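Local coordinates for protein alpha-1,3-glucanase (Streptomyces thermodiastaticus, PDB 7C7D) that probably hydrolyses internal alpha-1,3-glucosidic bonds of alpha-1,3-glucan, as a thermostable glycoside hydrolase of family GH87 whose catalytic unit carries a calcium ion, at residues N258-G263 with H285-D290; D230-A235 with S254-V259. All coordinates share one frame; numbering follows the deposited sequence. Where two conformers were deposited one is given.

Contact 1. Residues N258-G263 with H285-D290; sequences NVTLQG and HVHLKD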
loop_
_atom_site.group_PDB
_atom_site.type_symbol
_atom_site.label_atom_id
_atom_site.label_comp_id
_atom_site.label_asym_id
_atom_site.label_seq_id
_atom_site.Cartn_x
_atom_site.Cartn_y
_atom_site.Cartn_z
ATOM N N ASN A 258 -6.753 19.164 -19.340
ATOM C CA ASN A 258 -7.431 20.448 -19.161
ATOM C C ASN A 258 -8.863 20.269 -18.669
ATOM O O ASN A 258 -9.810 20.832 -19.220
ATOM C CB ASN A 258 -7.398 21.284 -20.441
ATOM C CG ASN A 258 -5.993 21.589 -20.900
ATOM O OD1 ASN A 258 -5.649 21.389 -22.064
ATOM N ND2 ASN A 258 -5.172 22.080 -19.987
ATOM N N VAL A 259 -9.027 19.462 -17.622
ATOM C CA VAL A 259 -10.362 19.133 -17.150
ATOM C C VAL A 259 -10.279 18.671 -15.707
ATOM O O VAL A 259 -9.299 18.047 -15.288
ATOM C CB VAL A 259 -11.030 18.074 -18.065
ATOM C CG1 VAL A 259 -10.406 16.694 -17.845
ATOM C CG2 VAL A 259 -12.539 18.047 -17.848
ATOM N N THR A 260 -11.314 18.993 -14.946
ATOM C CA THR A 260 -11.551 18.419 -13.635
ATOM C C THR A 260 -12.708 17.444 -13.771
ATOM O O THR A 260 -13.761 17.793 -14.318
ATOM C CB THR A 260 -11.910 19.522 -12.637
ATOM O OG1 THR A 260 -10.774 20.371 -12.435
ATOM C CG2 THR A 260 -12.351 18.932 -11.305
ATOM N N LEU A 261 -12.492 16.213 -13.339
ATOM C CA LEU A 261 -13.541 15.205 -13.271
ATOM C C LEU A 261 -13.894 15.062 -11.798
ATOM O O LEU A 261 -13.096 14.544 -11.009
ATOM C CB LEU A 261 -13.043 13.888 -13.859
ATOM C CG LEU A 261 -14.038 12.791 -14.223
ATOM C CD1 LEU A 261 -15.191 13.342 -15.023
ATOM C CD2 LEU A 261 -13.338 11.693 -15.004
ATOM N N GLN A 262 -15.075 15.542 -11.428
ATOM C CA GLN A 262 -15.457 15.670 -10.032
ATOM C C GLN A 262 -16.756 14.932 -9.758
ATOM O O GLN A 262 -17.775 15.182 -10.416
ATOM C CB GLN A 262 -15.623 17.138 -9.664
ATOM C CG GLN A 262 -16.090 17.349 -8.240
ATOM C CD GLN A 262 -15.966 18.786 -7.809
ATOM O OE1 GLN A 262 -15.392 19.610 -8.521
ATOM N NE2 GLN A 262 -16.503 19.101 -6.638
ATOM N N GLY A 263 -16.717 14.040 -8.767
ATOM C CA GLY A 263 -17.906 13.391 -8.267
ATOM C C GLY A 263 -18.441 14.066 -7.012
ATOM O O GLY A 263 -17.915 15.064 -6.520
ATOM N N HIS A 285 -3.037 19.432 -16.395
ATOM C CA HIS A 285 -4.113 20.173 -15.743
ATOM C C HIS A 285 -5.370 19.322 -15.642
ATOM O O HIS A 285 -6.488 19.774 -15.903
ATOM C CB HIS A 285 -4.340 21.536 -16.394
ATOM C CG HIS A 285 -3.081 22.327 -16.515
ATOM N ND1 HIS A 285 -2.552 23.043 -15.463
ATOM C CD2 HIS A 285 -2.204 22.459 -17.538
ATOM C CE1 HIS A 285 -1.423 23.615 -15.845
ATOM N NE2 HIS A 285 -1.189 23.275 -17.099
ATOM N N VAL A 286 -5.157 18.066 -15.264
ATOM C CA VAL A 286 -6.211 17.102 -14.998
ATOM C C VAL A 286 -6.386 17.030 -13.493
ATOM O O VAL A 286 -5.409 16.854 -12.758
ATOM C CB VAL A 286 -5.829 15.716 -15.539
ATOM C CG1 VAL A 286 -6.894 14.701 -15.148
ATOM C CG2 VAL A 286 -5.623 15.767 -17.040
ATOM N N HIS A 287 -7.622 17.148 -13.027
ATOM C CA HIS A 287 -7.914 17.000 -11.606
ATOM C C HIS A 287 -9.013 15.965 -11.436
ATOM O O HIS A 287 -10.166 16.220 -11.788
ATOM C CB HIS A 287 -8.278 18.350 -10.999
ATOM C CG HIS A 287 -7.250 19.393 -11.282
ATOM N ND1 HIS A 287 -6.043 19.443 -10.619
ATOM C CD2 HIS A 287 -7.218 20.386 -12.202
ATOM C CE1 HIS A 287 -5.321 20.437 -11.103
ATOM N NE2 HIS A 287 -6.011 21.024 -12.065
ATOM N N LEU A 288 -8.651 14.792 -10.917
ATOM C CA LEU A 288 -9.611 13.734 -10.631
ATOM C C LEU A 288 -9.965 13.838 -9.157
ATOM O O LEU A 288 -9.073 13.797 -8.302
ATOM C CB LEU A 288 -9.017 12.363 -10.959
ATOM C CG LEU A 288 -8.415 12.192 -12.357
ATOM C CD1 LEU A 288 -7.871 10.774 -12.553
ATOM C CD2 LEU A 288 -9.447 12.519 -13.425
ATOM N N LYS A 289 -11.251 14.014 -8.855
ATOM C CA LYS A 289 -11.665 14.349 -7.496
ATOM C C LYS A 289 -12.957 13.652 -7.110
ATOM O O LYS A 289 -13.958 13.746 -7.825
ATOM C CB LYS A 289 -11.917 15.859 -7.340
ATOM C CG LYS A 289 -10.776 16.784 -7.691
ATOM C CD LYS A 289 -11.183 18.227 -7.416
ATOM C CE LYS A 289 -9.998 19.164 -7.531
ATOM N NZ LYS A 289 -10.388 20.601 -7.420
ATOM N N ASP A 290 -12.950 13.032 -5.930
ATOM C CA ASP A 290 -14.176 12.721 -5.192
ATOM C C ASP A 290 -15.097 11.755 -5.932
ATOM O O ASP A 290 -16.314 11.931 -5.941
ATOM C CB ASP A 290 -14.929 13.989 -4.774
ATOM C CG ASP A 290 -14.036 15.003 -4.082
ATOM O OD1 ASP A 290 -13.048 14.595 -3.439
ATOM O OD2 ASP A 290 -14.334 16.213 -4.175
HETATM O O HOH W 1 -10.565 21.634 -9.866
HETATM O O HOH W 2 -17.140 16.905 -4.599
HETATM O O HOH W 3 -12.931 21.725 -8.494
#
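Thr-260 meets His-287 at the imidazole rim, the two side chains crossing obliquely: OG1 lies near the ring plane, 3.6 Å from CD2 of His-287. With chi1 of -67° OG1 stands anti to the carbonyl carbon, while CG2 touches CD of Lys-289, on the same face, at 4.1 Å. ND1 of His-287 is hydrogen-bonded to OG of Ser-318, which helps fix the ring. NZ of the extended Lys-289 donates a hydrogen bond to a water 2.7 Å away, which also bonds OG1 of Thr-260; a second water links NZ to OE1 of Gln-262. An alanine at Thr-260 would probably leave the first water without its hydroxyl partner and open a gap beside CD of Lys-289. The Asn-258 amide lies 15° from the plane of the His-285 ring, ND2 3.7 Å from CB of His-285. On the other face, CB of Leu-261 packs on CD2 of Leu-288 at 3.9 Å. Five backbone hydrogen bonds, such as Gly-263 N to Lys-289 O (2.9 Å), join strands whose axes lie 4.7 Å apart and 3° from parallel. In-register parallel strands of successive coils, valine beside valine and leucine beside leucine on the buried face, mark the right-handed pectate lyase-like beta-helix.

Contact 2. Residues D230-A235 with S254-V259; sequences DAIAAA and SGVQNV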
loop_
_atom_site.group_PDB
_atom_site.type_symbol
_atom_site.label_atom_id
_atom_site.label_comp_id
_atom_site.label_asym_id
_atom_site.label_seq_id
_atom_site.Cartn_x
_atom_site.Cartn_y
_atom_site.Cartn_z
ATOM N N ASP A 230 -17.506 12.677 -24.201
ATOM C CA ASP A 230 -18.177 13.873 -24.706
ATOM C C ASP A 230 -18.172 14.993 -23.672
ATOM O O ASP A 230 -18.002 16.167 -24.022
ATOM C CB ASP A 230 -19.612 13.538 -25.115
ATOM C CG ASP A 230 -19.684 12.646 -26.342
ATOM O OD1 ASP A 230 -18.681 12.551 -27.079
ATOM O OD2 ASP A 230 -20.754 12.045 -26.572
ATOM N N ALA A 231 -18.376 14.658 -22.396
ATOM C CA ALA A 231 -18.367 15.681 -21.356
ATOM C C ALA A 231 -16.989 16.315 -21.225
ATOM O O ALA A 231 -16.872 17.538 -21.094
ATOM C CB ALA A 231 -18.823 15.083 -20.027
ATOM N N ILE A 232 -15.936 15.496 -21.264
ATOM C CA ILE A 232 -14.574 16.017 -21.184
ATOM C C ILE A 232 -14.306 16.993 -22.321
ATOM O O ILE A 232 -13.744 18.076 -22.114
ATOM C CB ILE A 232 -13.563 14.856 -21.157
ATOM C CG1 ILE A 232 -13.668 14.105 -19.829
ATOM C CG2 ILE A 232 -12.141 15.362 -21.390
ATOM C CD1 ILE A 232 -12.921 12.785 -19.817
ATOM N N ALA A 233 -14.719 16.631 -23.540
ATOM C CA ALA A 233 -14.524 17.520 -24.680
ATOM C C ALA A 233 -15.304 18.820 -24.520
ATOM O O ALA A 233 -14.838 19.880 -24.953
ATOM C CB ALA A 233 -14.916 16.806 -25.976
ATOM N N ALA A 234 -16.479 18.765 -23.891
ATOM C CA ALA A 234 -17.321 19.945 -23.731
ATOM C C ALA A 234 -16.938 20.800 -22.531
ATOM O O ALA A 234 -17.436 21.926 -22.408
ATOM C CB ALA A 234 -18.788 19.530 -23.607
ATOM N N ALA A 235 -16.073 20.305 -21.649
ATOM C CA ALA A 235 -15.715 21.005 -20.421
ATOM C C ALA A 235 -14.226 21.321 -20.351
ATOM O O ALA A 235 -13.653 21.386 -19.263
ATOM C CB ALA A 235 -16.167 20.222 -19.189
ATOM N N SER A 254 -8.896 8.475 -23.092
ATOM C CA SER A 254 -7.635 9.102 -23.448
ATOM C C SER A 254 -7.924 10.547 -23.846
ATOM O O SER A 254 -9.081 10.980 -23.899
ATOM C CB SER A 254 -6.921 8.306 -24.547
ATOM O OG SER A 254 -7.680 8.329 -25.739
ATOM N N GLY A 255 -6.880 11.310 -24.143
ATOM C CA GLY A 255 -7.106 12.731 -24.325
ATOM C C GLY A 255 -7.663 13.419 -23.099
ATOM O O GLY A 255 -8.298 14.469 -23.216
ATOM N N VAL A 256 -7.456 12.846 -21.917
ATOM C CA VAL A 256 -7.861 13.497 -20.679
ATOM C C VAL A 256 -6.823 14.570 -20.366
ATOM O O VAL A 256 -5.692 14.265 -19.981
ATOM C CB VAL A 256 -8.011 12.494 -19.529
ATOM C CG1 VAL A 256 -8.564 13.190 -18.303
ATOM C CG2 VAL A 256 -8.932 11.340 -19.937
ATOM N N GLN A 257 -7.198 15.829 -20.586
ATOM C CA GLN A 257 -6.359 16.981 -20.300
ATOM C C GLN A 257 -7.271 18.173 -20.067
ATOM O O GLN A 257 -8.417 18.190 -20.521
ATOM C CB GLN A 257 -5.370 17.280 -21.437
ATOM C CG GLN A 257 -6.007 17.498 -22.813
ATOM C CD GLN A 257 -4.977 17.543 -23.943
ATOM O OE1 GLN A 257 -3.957 16.844 -23.904
ATOM N NE2 GLN A 257 -5.241 18.364 -24.954
ATOM N N ASN A 258 -6.753 19.164 -19.340
ATOM C CA ASN A 258 -7.431 20.448 -19.161
ATOM C C ASN A 258 -8.863 20.269 -18.669
ATOM O O ASN A 258 -9.810 20.832 -19.220
ATOM C CB ASN A 258 -7.398 21.284 -20.441
ATOM C CG ASN A 258 -5.993 21.589 -20.900
ATOM O OD1 ASN A 258 -5.649 21.389 -22.064
ATOM N ND2 ASN A 258 -5.172 22.080 -19.987
ATOM N N VAL A 259 -9.027 19.462 -17.622
ATOM C CA VAL A 259 -10.362 19.133 -17.150
ATOM C C VAL A 259 -10.279 18.671 -15.707
ATOM O O VAL A 259 -9.299 18.047 -15.288
ATOM C CB VAL A 259 -11.030 18.074 -18.065
ATOM C CG1 VAL A 259 -10.406 16.694 -17.845
ATOM C CG2 VAL A 259 -12.539 18.047 -17.848
#
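A short helix at the start of the beta-helix packs here on the loop that leads into strand 259-263, with Ile-232, in the last turn of helix 225-234, as the central side chain. Its CB points toward the loop, and its two branches take different partners. CG2 meets CG1 of Val-259 at 4.2 Å, the two side chains crossing at about a right angle. The other branch goes farther: chi1 of -70° sets CG1 anti to the carbonyl carbon, chi2 of 168° extends the chain, and CD1 reaches CG2 of Val-256 at 4.2 Å. Ile-232 thus spans Val-256 of the loop and Val-259 of the strand, and Gly-255 lies beside it, its O 4.3 Å from CG2 of Ile-232.

Val-259 divides its methyls in a similar way. CG1 sits between the backbone N and the carbonyl carbon and faces Ile-232, whereas CG2 is directed to Ala-235, the first residue to leave helical geometry. There CG2 of Val-259 lies 3.8 Å from the O of Ala-235. CB of Ala-235 is 4.4 Å from the same methyl, CG2 of Val-259. The contact itself is apolar; a polar link comes from Gln-236, whose NE2 bonds both the O of Ile-232 and the O of Gln-257, so one side-chain amide bridges helix end and loop. Val-240 of strand 238-242 touches Ala-231, Ala-235 and Val-259, closing the apolar cluster from the sheet. The arrangement, a helix laid against the first coils at the N-terminal end, is that of the cap seen on right-handed parallel beta-helices.

Contacts 1 and 2 have centres 10 Å apart and share Asn-258 and Val-259, where the loop of contact 2 becomes the first strand of contact 1. Along the chain, helix 225-234 comes first, then strand 238-242, the loop up to Asn-258, strand 259-263 and, one coil later, strand 286-289. Strand 259-263 pairs with both 238-242 and 286-289. The two contacts also touch directly, CG2 of Val-286 lying 3.3 Å from the O of Val-256. Contact 1 therefore represents the coil-to-coil stacking that continues down the beta-helix, and contact 2 the helical cover at its N-terminal end, both on the same side of the chain's centre.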